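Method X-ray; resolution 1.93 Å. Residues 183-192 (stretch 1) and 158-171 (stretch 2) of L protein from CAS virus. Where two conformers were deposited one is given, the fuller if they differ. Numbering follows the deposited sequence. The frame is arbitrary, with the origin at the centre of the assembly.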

ATOM      1  N   GLU B 183      -9.651  -4.987  26.467  1.00 17.66           N
ATOM      2  CA  GLU B 183      -9.079  -5.145  25.130  1.00 16.45           C
ATOM      3  C   GLU B 183      -7.762  -5.908  25.189  1.00 17.76           C
ATOM      4  O   GLU B 183      -7.519  -6.814  24.384  1.00 16.94           O
ATOM      5  CB  GLU B 183      -8.884  -3.781  24.464  1.00 17.99           C
ATOM      6  CG  GLU B 183      -8.250  -3.900  23.070  1.00 20.21           C
ATOM      7  CD  GLU B 183      -8.461  -2.676  22.192  1.00 31.15           C
ATOM      8  OE1 GLU B 183      -8.709  -1.564  22.717  1.00 30.88           O
ATOM      9  OE2 GLU B 183      -8.410  -2.838  20.955  1.00 29.76           O
ATOM     10  N   TYR B 184      -6.906  -5.561  26.151  1.00 16.40           N
ATOM     11  CA  TYR B 184      -5.642  -6.270  26.301  1.00 16.98           C
ATOM     12  C   TYR B 184      -5.878  -7.760  26.538  1.00 20.13           C
ATOM     13  O   TYR B 184      -5.213  -8.606  25.927  1.00 19.47           O
ATOM     14  CB  TYR B 184      -4.832  -5.655  27.444  1.00 16.88           C
ATOM     15  CG  TYR B 184      -3.478  -6.283  27.637  1.00 20.08           C
ATOM     16  CD1 TYR B 184      -2.415  -5.958  26.802  1.00 19.76           C
ATOM     17  CD2 TYR B 184      -3.251  -7.188  28.666  1.00 19.02           C
ATOM     18  CE1 TYR B 184      -1.167  -6.516  26.988  1.00 25.11           C
ATOM     19  CE2 TYR B 184      -2.012  -7.761  28.851  1.00 25.05           C
ATOM     20  CZ  TYR B 184      -0.974  -7.423  28.010  1.00 29.51           C
ATOM     21  OH  TYR B 184       0.267  -7.987  28.189  1.00 27.28           O
ATOM     22  N   ASP B 185      -6.834  -8.098  27.408  1.00 16.41           N
ATOM     23  CA  ASP B 185      -7.105  -9.506  27.683  1.00 23.65           C
ATOM     24  C   ASP B 185      -7.686 -10.207  26.456  1.00 21.08           C
ATOM     25  O   ASP B 185      -7.305 -11.347  26.162  1.00 19.52           O
ATOM     26  CB  ASP B 185      -8.040  -9.653  28.884  1.00 22.04           C
ATOM     27  CG  ASP B 185      -7.336  -9.389  30.206  1.00 29.90           C
ATOM     28  OD1 ASP B 185      -8.035  -9.165  31.212  1.00 39.18           O
ATOM     29  OD2 ASP B 185      -6.086  -9.384  30.237  1.00 27.39           O
ATOM     30  N   GLU B 186      -8.588  -9.536  25.724  1.00 20.00           N
ATOM     31  CA  GLU B 186      -9.156 -10.116  24.504  1.00 19.44           C
ATOM     32  C   GLU B 186      -8.070 -10.414  23.476  1.00 23.57           C
ATOM     33  O   GLU B 186      -8.072 -11.481  22.844  1.00 20.49           O
ATOM     34  CB  GLU B 186     -10.209  -9.172  23.910  1.00 21.04           C
ATOM     35  CG  GLU B 186     -10.647  -9.501  22.476  1.00 25.38           C
ATOM     36  CD  GLU B 186     -11.258 -10.892  22.347  1.00 34.45           C
ATOM     37  OE1 GLU B 186     -11.788 -11.388  23.357  1.00 28.49           O
ATOM     38  OE2 GLU B 186     -11.201 -11.487  21.241  1.00 27.20           O
ATOM     39  N   LEU B 187      -7.121  -9.494  23.304  1.00 19.60           N
ATOM     40  CA  LEU B 187      -6.033  -9.746  22.370  1.00 16.57           C
ATOM     41  C   LEU B 187      -5.149 -10.889  22.854  1.00 20.17           C
ATOM     42  O   LEU B 187      -4.709 -11.714  22.049  1.00 18.78           O
ATOM     43  CB  LEU B 187      -5.221  -8.471  22.144  1.00 19.02           C
ATOM     44  CG  LEU B 187      -6.063  -7.349  21.526  1.00 19.96           C
ATOM     45  CD1 LEU B 187      -5.305  -6.049  21.510  1.00 23.79           C
ATOM     46  CD2 LEU B 187      -6.552  -7.700  20.115  1.00 22.59           C
ATOM     47  N   LYS B 188      -4.893 -10.972  24.166  1.00 18.75           N
ATOM     48  CA  LYS B 188      -4.116 -12.097  24.679  1.00 19.55           C
ATOM     49  C   LYS B 188      -4.820 -13.419  24.394  1.00 18.63           C
ATOM     50  O   LYS B 188      -4.182 -14.386  23.959  1.00 21.18           O
ATOM     51  CB  LYS B 188      -3.870 -11.945  26.181  1.00 25.04           C
ATOM     52  CG  LYS B 188      -2.668 -11.108  26.527  1.00 32.75           C
ATOM     53  CD  LYS B 188      -1.977 -11.632  27.788  1.00 39.77           C
ATOM     54  CE  LYS B 188      -2.862 -11.484  29.013  1.00 39.46           C
ATOM     55  NZ  LYS B 188      -2.175 -11.970  30.243  1.00 50.53           N
ATOM     56  N   ARG B 189      -6.137 -13.468  24.613  1.00 19.02           N
ATOM     57  CA  ARG B 189      -6.904 -14.668  24.288  1.00 25.16           C
ATOM     58  C   ARG B 189      -6.836 -14.978  22.799  1.00 28.22           C
ATOM     59  O   ARG B 189      -6.653 -16.136  22.405  1.00 24.61           O
ATOM     60  CB  ARG B 189      -8.360 -14.502  24.720  1.00 21.80           C
ATOM     61  CG  ARG B 189      -8.592 -14.666  26.214  1.00 28.03           C
ATOM     62  CD  ARG B 189     -10.082 -14.865  26.521  1.00 28.22           C
ATOM     63  NE  ARG B 189     -10.881 -13.752  26.026  1.00 30.76           N
ATOM     64  CZ  ARG B 189     -11.135 -12.648  26.721  1.00 35.19           C
ATOM     65  NH1 ARG B 189     -10.664 -12.514  27.956  1.00 35.12           N
ATOM     66  NH2 ARG B 189     -11.861 -11.680  26.177  1.00 29.63           N
ATOM     67  N   SER B 190      -6.991 -13.951  21.956  1.00 20.78           N
ATOM     68  CA  SER B 190      -6.883 -14.145  20.512  1.00 19.98           C
ATOM     69  C   SER B 190      -5.531 -14.728  20.128  1.00 23.84           C
ATOM     70  O   SER B 190      -5.441 -15.542  19.199  1.00 23.16           O
ATOM     71  CB  SER B 190      -7.117 -12.817  19.782  1.00 17.10           C
ATOM     72  OG  SER B 190      -8.462 -12.394  19.933  1.00 27.99           O
ATOM     73  N   LEU B 191      -4.466 -14.326  20.829  1.00 19.35           N
ATOM     74  CA  LEU B 191      -3.146 -14.856  20.505  1.00 20.77           C
ATOM     75  C   LEU B 191      -3.092 -16.364  20.722  1.00 27.57           C
ATOM     76  O   LEU B 191      -2.498 -17.088  19.911  1.00 21.94           O
ATOM     77  CB  LEU B 191      -2.064 -14.147  21.328  1.00 23.88           C
ATOM     78  CG  LEU B 191      -0.602 -14.341  20.913  1.00 23.82           C
ATOM     79  CD1 LEU B 191      -0.348 -13.863  19.483  1.00 20.73           C
ATOM     80  CD2 LEU B 191       0.384 -13.661  21.879  1.00 29.64           C
ATOM     81  N   THR B 192      -3.722 -16.862  21.798  1.00 23.03           N
ATOM     82  CA  THR B 192      -3.648 -18.295  22.097  1.00 34.19           C
ATOM     83  C   THR B 192      -4.402 -19.159  21.090  1.00 28.13           C
ATOM     84  O   THR B 192      -4.274 -20.386  21.142  1.00 31.25           O
ATOM     85  CB  THR B 192      -4.187 -18.611  23.502  1.00 28.94           C
ATOM     86  OG1 THR B 192      -5.601 -18.383  23.539  1.00 26.87           O
ATOM     87  CG2 THR B 192      -3.515 -17.739  24.549  1.00 30.97           C
TER
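Stretch 2, residues 158-171: LFELLKLSLSILSY

Stretch 2 is helical over most of its length, and its helix begins earlier in the chain. It packs against the helix of stretch 1. Both belong to the same chain. The two helices cross obliquely, nearer antiparallel than parallel, with 129° between their N-to-C directions and a signed crossing angle of -129°. Their axes approach to 10.0 Å. The CA atoms of Leu191 and Lys163 lie 6.9 Å apart, and those of Lys188 and Leu166 7.3 Å apart. The contact buries 496 Å², both sides summed, and is mostly apolar.

Three residues cover the most surface: Leu191, Leu166 and Tyr184. Leu191 and Leu166 interlock as knobs in holes. The CA-to-CB bond of each points sideways, but the end of each side chain comes nearer to the other helix.

Leu166 has chi1 m and chi2 t. Its side chain sits among Tyr184, Leu187, Lys188 and Leu191, residues spaced over two turns of stretch 1. Leu166 CD1 is 3.5 Å from the backbone atom Leu187 O, and Leu166 CD2 is 3.8 Å from Leu187 CB. The methyl groups thus reach down to the helix surface.

Leu191, with chi1 t and chi2 p, makes the reciprocal fit. It sits among Phe159, Leu162, Lys163 and Leu166. Leu191 CD1 is 3.7 Å from Phe159 CE1 and 4.0 Å from Lys163 CB. Leu191 CD2 lies 3.9 Å from Leu166 CD1, which joins the two knobs directly. At Lys163 the contact is with the start of the side chain; its end leads away.

The CA-to-CB bond of Leu162 points toward stretch 1, and its side chain fills the space beside these knobs. Its CD1 is 3.7 Å from Leu187 CD2, and its CD2 is 3.7 Å from the backbone atom Leu191 N. The CA-to-CB bond of Ser190 likewise points toward stretch 2, and Ser190 CB is 4.1 Å from Leu162 CD2.

Tyr184 extends the contact to the C-terminal part of stretch 2. Its chi1 is t, and the ring reaches across although the CA-to-CB bond points sideways. Tyr184 CE1 is 3.9 Å from Leu166 CD2 and 4.1 Å from Leu169 CB, the latter at the ring edge. The hydroxyl gives the one hydrogen bond between the stretches: Tyr184 OH to Ser170 OG, very short at 2.4 Å. Either oxygen could be the donor. This polar link lies at one end of a contact that is otherwise mainly apolar, with leucines prominent.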

ATOM      1  N   LEU B 158      -1.509 -10.493   9.551  1.00 16.21           N
ATOM      2  CA  LEU B 158      -2.513 -10.240  10.583  1.00 16.62           C
ATOM      3  C   LEU B 158      -2.052 -10.771  11.925  1.00 16.94           C
ATOM      4  O   LEU B 158      -2.291 -10.144  12.968  1.00 18.70           O
ATOM      5  CB  LEU B 158      -3.849 -10.894  10.225  1.00 17.37           C
ATOM      6  CG  LEU B 158      -4.899 -10.144   9.408  1.00 20.06           C
ATOM      7  CD1 LEU B 158      -5.415  -8.889  10.148  1.00 18.84           C
ATOM      8  CD2 LEU B 158      -4.341  -9.791   8.059  1.00 21.89           C
ATOM      9  N   PHE B 159      -1.451 -11.962  11.922  1.00 16.43           N
ATOM     10  CA  PHE B 159      -0.900 -12.527  13.146  1.00 15.13           C
ATOM     11  C   PHE B 159       0.180 -11.627  13.734  1.00 17.44           C
ATOM     12  O   PHE B 159       0.208 -11.382  14.943  1.00 14.86           O
ATOM     13  CB  PHE B 159      -0.325 -13.925  12.887  1.00 14.56           C
ATOM     14  CG  PHE B 159       0.532 -14.415  14.019  1.00 18.31           C
ATOM     15  CD1 PHE B 159      -0.060 -14.876  15.195  1.00 18.20           C
ATOM     16  CD2 PHE B 159       1.921 -14.348  13.948  1.00 15.30           C
ATOM     17  CE1 PHE B 159       0.725 -15.290  16.270  1.00 17.44           C
ATOM     18  CE2 PHE B 159       2.708 -14.758  15.021  1.00 18.38           C
ATOM     19  CZ  PHE B 159       2.115 -15.239  16.175  1.00 19.82           C
ATOM     20  N   GLU B 160       1.105 -11.152  12.891  1.00 13.99           N
ATOM     21  CA  GLU B 160       2.209 -10.335  13.399  1.00 15.18           C
ATOM     22  C   GLU B 160       1.721  -9.014  13.982  1.00 13.14           C
ATOM     23  O   GLU B 160       2.332  -8.500  14.929  1.00 13.92           O
ATOM     24  CB  GLU B 160       3.234 -10.071  12.292  1.00 19.49           C
ATOM     25  CG  GLU B 160       3.975 -11.314  11.849  1.00 17.47           C
ATOM     26  CD  GLU B 160       4.829 -11.919  12.956  1.00 19.98           C
ATOM     27  OE1 GLU B 160       5.330 -11.164  13.810  1.00 22.82           O
ATOM     28  OE2 GLU B 160       4.990 -13.156  12.983  1.00 23.07           O
ATOM     29  N   LEU B 161       0.648  -8.439  13.430  1.00 12.65           N
ATOM     30  CA  LEU B 161       0.078  -7.238  14.042  1.00 16.26           C
ATOM     31  C   LEU B 161      -0.278  -7.511  15.492  1.00 18.87           C
ATOM     32  O   LEU B 161      -0.005  -6.699  16.383  1.00 13.83           O
ATOM     33  CB  LEU B 161      -1.177  -6.784  13.292  1.00 13.15           C
ATOM     34  CG  LEU B 161      -1.038  -6.217  11.886  1.00 16.00           C
ATOM     35  CD1 LEU B 161      -2.414  -5.774  11.432  1.00 13.28           C
ATOM     36  CD2 LEU B 161      -0.040  -5.038  11.896  1.00 12.33           C
ATOM     37  N   LEU B 162      -0.870  -8.673  15.738  1.00 16.58           N
ATOM     38  CA  LEU B 162      -1.324  -9.037  17.077  1.00 15.74           C
ATOM     39  C   LEU B 162      -0.150  -9.390  17.988  1.00 17.74           C
ATOM     40  O   LEU B 162      -0.060  -8.900  19.119  1.00 15.96           O
ATOM     41  CB  LEU B 162      -2.304 -10.205  16.958  1.00 15.98           C
ATOM     42  CG  LEU B 162      -2.866 -10.823  18.247  1.00 22.58           C
ATOM     43  CD1 LEU B 162      -3.801  -9.840  18.946  1.00 18.99           C
ATOM     44  CD2 LEU B 162      -3.573 -12.156  17.931  1.00 20.21           C
ATOM     45  N   LYS B 163       0.761 -10.245  17.517  1.00 15.37           N
ATOM     46  CA  LYS B 163       1.861 -10.683  18.368  1.00 13.28           C
ATOM     47  C   LYS B 163       2.819  -9.538  18.692  1.00 18.24           C
ATOM     48  O   LYS B 163       3.281  -9.413  19.836  1.00 17.18           O
ATOM     49  CB  LYS B 163       2.635 -11.824  17.704  1.00 17.62           C
ATOM     50  CG  LYS B 163       3.860 -12.194  18.536  1.00 25.97           C
ATOM     51  CD  LYS B 163       4.725 -13.226  17.903  1.00 30.09           C
ATOM     52  CE  LYS B 163       5.854 -13.585  18.854  1.00 38.11           C
ATOM     53  NZ  LYS B 163       6.698 -14.669  18.281  1.00 37.62           N
ATOM     54  N   LEU B 164       3.152  -8.703  17.699  1.00 15.74           N
ATOM     55  CA  LEU B 164       4.135  -7.647  17.933  1.00 13.03           C
ATOM     56  C   LEU B 164       3.547  -6.526  18.771  1.00 16.92           C
ATOM     57  O   LEU B 164       4.246  -5.940  19.604  1.00 17.57           O
ATOM     58  CB  LEU B 164       4.673  -7.095  16.613  1.00 13.45           C
ATOM     59  CG  LEU B 164       5.461  -8.109  15.774  1.00 17.18           C
ATOM     60  CD1 LEU B 164       5.868  -7.515  14.427  1.00 15.18           C
ATOM     61  CD2 LEU B 164       6.681  -8.630  16.547  1.00 18.14           C
ATOM     62  N   SER B 165       2.268  -6.201  18.564  1.00 14.17           N
ATOM     63  CA  SER B 165       1.654  -5.179  19.404  0.67 17.17           C
ATOM     64  C   SER B 165       1.554  -5.651  20.855  1.00 17.03           C
ATOM     65  O   SER B 165       1.824  -4.869  21.777  1.00 16.92           O
ATOM     66  CB  SER B 165       0.282  -4.785  18.854  0.67 15.18           C
ATOM     67  OG  SER B 165      -0.664  -5.820  19.018  0.67 17.09           O
ATOM     68  N   LEU B 166       1.191  -6.924  21.077  1.00 15.67           N
ATOM     69  CA  LEU B 166       1.117  -7.448  22.445  1.00 19.23           C
ATOM     70  C   LEU B 166       2.490  -7.513  23.101  1.00 20.58           C
ATOM     71  O   LEU B 166       2.625  -7.247  24.301  1.00 20.49           O
ATOM     72  CB  LEU B 166       0.478  -8.837  22.462  1.00 17.41           C
ATOM     73  CG  LEU B 166      -1.043  -8.838  22.341  1.00 24.98           C
ATOM     74  CD1 LEU B 166      -1.565 -10.266  22.235  1.00 21.66           C
ATOM     75  CD2 LEU B 166      -1.691  -8.101  23.517  1.00 22.44           C
ATOM     76  N   SER B 167       3.515  -7.886  22.340  1.00 15.39           N
ATOM     77  CA  SER B 167       4.868  -7.890  22.875  1.00 18.80           C
ATOM     78  C   SER B 167       5.292  -6.495  23.330  1.00 21.91           C
ATOM     79  O   SER B 167       5.857  -6.327  24.418  1.00 17.03           O
ATOM     80  CB  SER B 167       5.829  -8.435  21.825  1.00 25.50           C
ATOM     81  OG  SER B 167       7.148  -8.381  22.314  1.00 33.84           O
ATOM     82  N   ILE B 168       5.032  -5.481  22.501  1.00 16.03           N
ATOM     83  CA  ILE B 168       5.306  -4.094  22.883  1.00 15.50           C
ATOM     84  C   ILE B 168       4.533  -3.720  24.143  1.00 21.03           C
ATOM     85  O   ILE B 168       5.106  -3.224  25.122  1.00 20.33           O
ATOM     86  CB  ILE B 168       4.968  -3.150  21.720  1.00 13.13           C
ATOM     87  CG1 ILE B 168       6.038  -3.256  20.632  1.00 17.41           C
ATOM     88  CG2 ILE B 168       4.812  -1.713  22.206  1.00 17.28           C
ATOM     89  CD1 ILE B 168       5.611  -2.662  19.308  1.00 16.10           C
ATOM     90  N   LEU B 169       3.217  -3.944  24.135  1.00 13.78           N
ATOM     91  CA  LEU B 169       2.368  -3.531  25.252  1.00 18.58           C
ATOM     92  C   LEU B 169       2.657  -4.311  26.533  1.00 23.41           C
ATOM     93  O   LEU B 169       2.349  -3.817  27.624  1.00 20.41           O
ATOM     94  CB  LEU B 169       0.895  -3.692  24.870  1.00 16.81           C
ATOM     95  CG  LEU B 169       0.372  -2.838  23.696  1.00 19.24           C
ATOM     96  CD1 LEU B 169      -0.984  -3.339  23.205  1.00 19.86           C
ATOM     97  CD2 LEU B 169       0.278  -1.356  24.068  1.00 17.49           C
ATOM     98  N   SER B 170       3.239  -5.508  26.431  1.00 19.92           N
ATOM     99  CA  SER B 170       3.490  -6.346  27.601  1.00 23.40           C
ATOM    100  C   SER B 170       4.791  -6.020  28.320  1.00 22.00           C
ATOM    101  O   SER B 170       5.024  -6.554  29.408  1.00 26.60           O
ATOM    102  CB  SER B 170       3.512  -7.821  27.196  1.00 25.25           C
ATOM    103  OG  SER B 170       2.212  -8.216  26.813  1.00 32.68           O
ATOM    104  N   TYR B 171       5.643  -5.173  27.746  1.00 26.95           N
ATOM    105  CA  TYR B 171       6.938  -4.909  28.363  1.00 26.77           C
ATOM    106  C   TYR B 171       6.796  -4.137  29.670  1.00 30.11           C
ATOM    107  O   TYR B 171       7.517  -4.407  30.635  1.00 30.17           O
ATOM    108  CB  TYR B 171       7.826  -4.142  27.394  1.00 31.01           C
ATOM    109  CG  TYR B 171       9.189  -3.815  27.953  1.00 39.66           C
ATOM    110  CD1 TYR B 171       9.517  -2.511  28.309  1.00 40.67           C
ATOM    111  CD2 TYR B 171      10.155  -4.806  28.112  1.00 44.91           C
ATOM    112  CE1 TYR B 171      10.776  -2.199  28.814  1.00 46.63           C
ATOM    113  CE2 TYR B 171      11.418  -4.504  28.619  1.00 48.56           C
ATOM    114  CZ  TYR B 171      11.721  -3.197  28.966  1.00 52.93           C
ATOM    115  OH  TYR B 171      12.967  -2.885  29.472  1.00 52.63           O
TER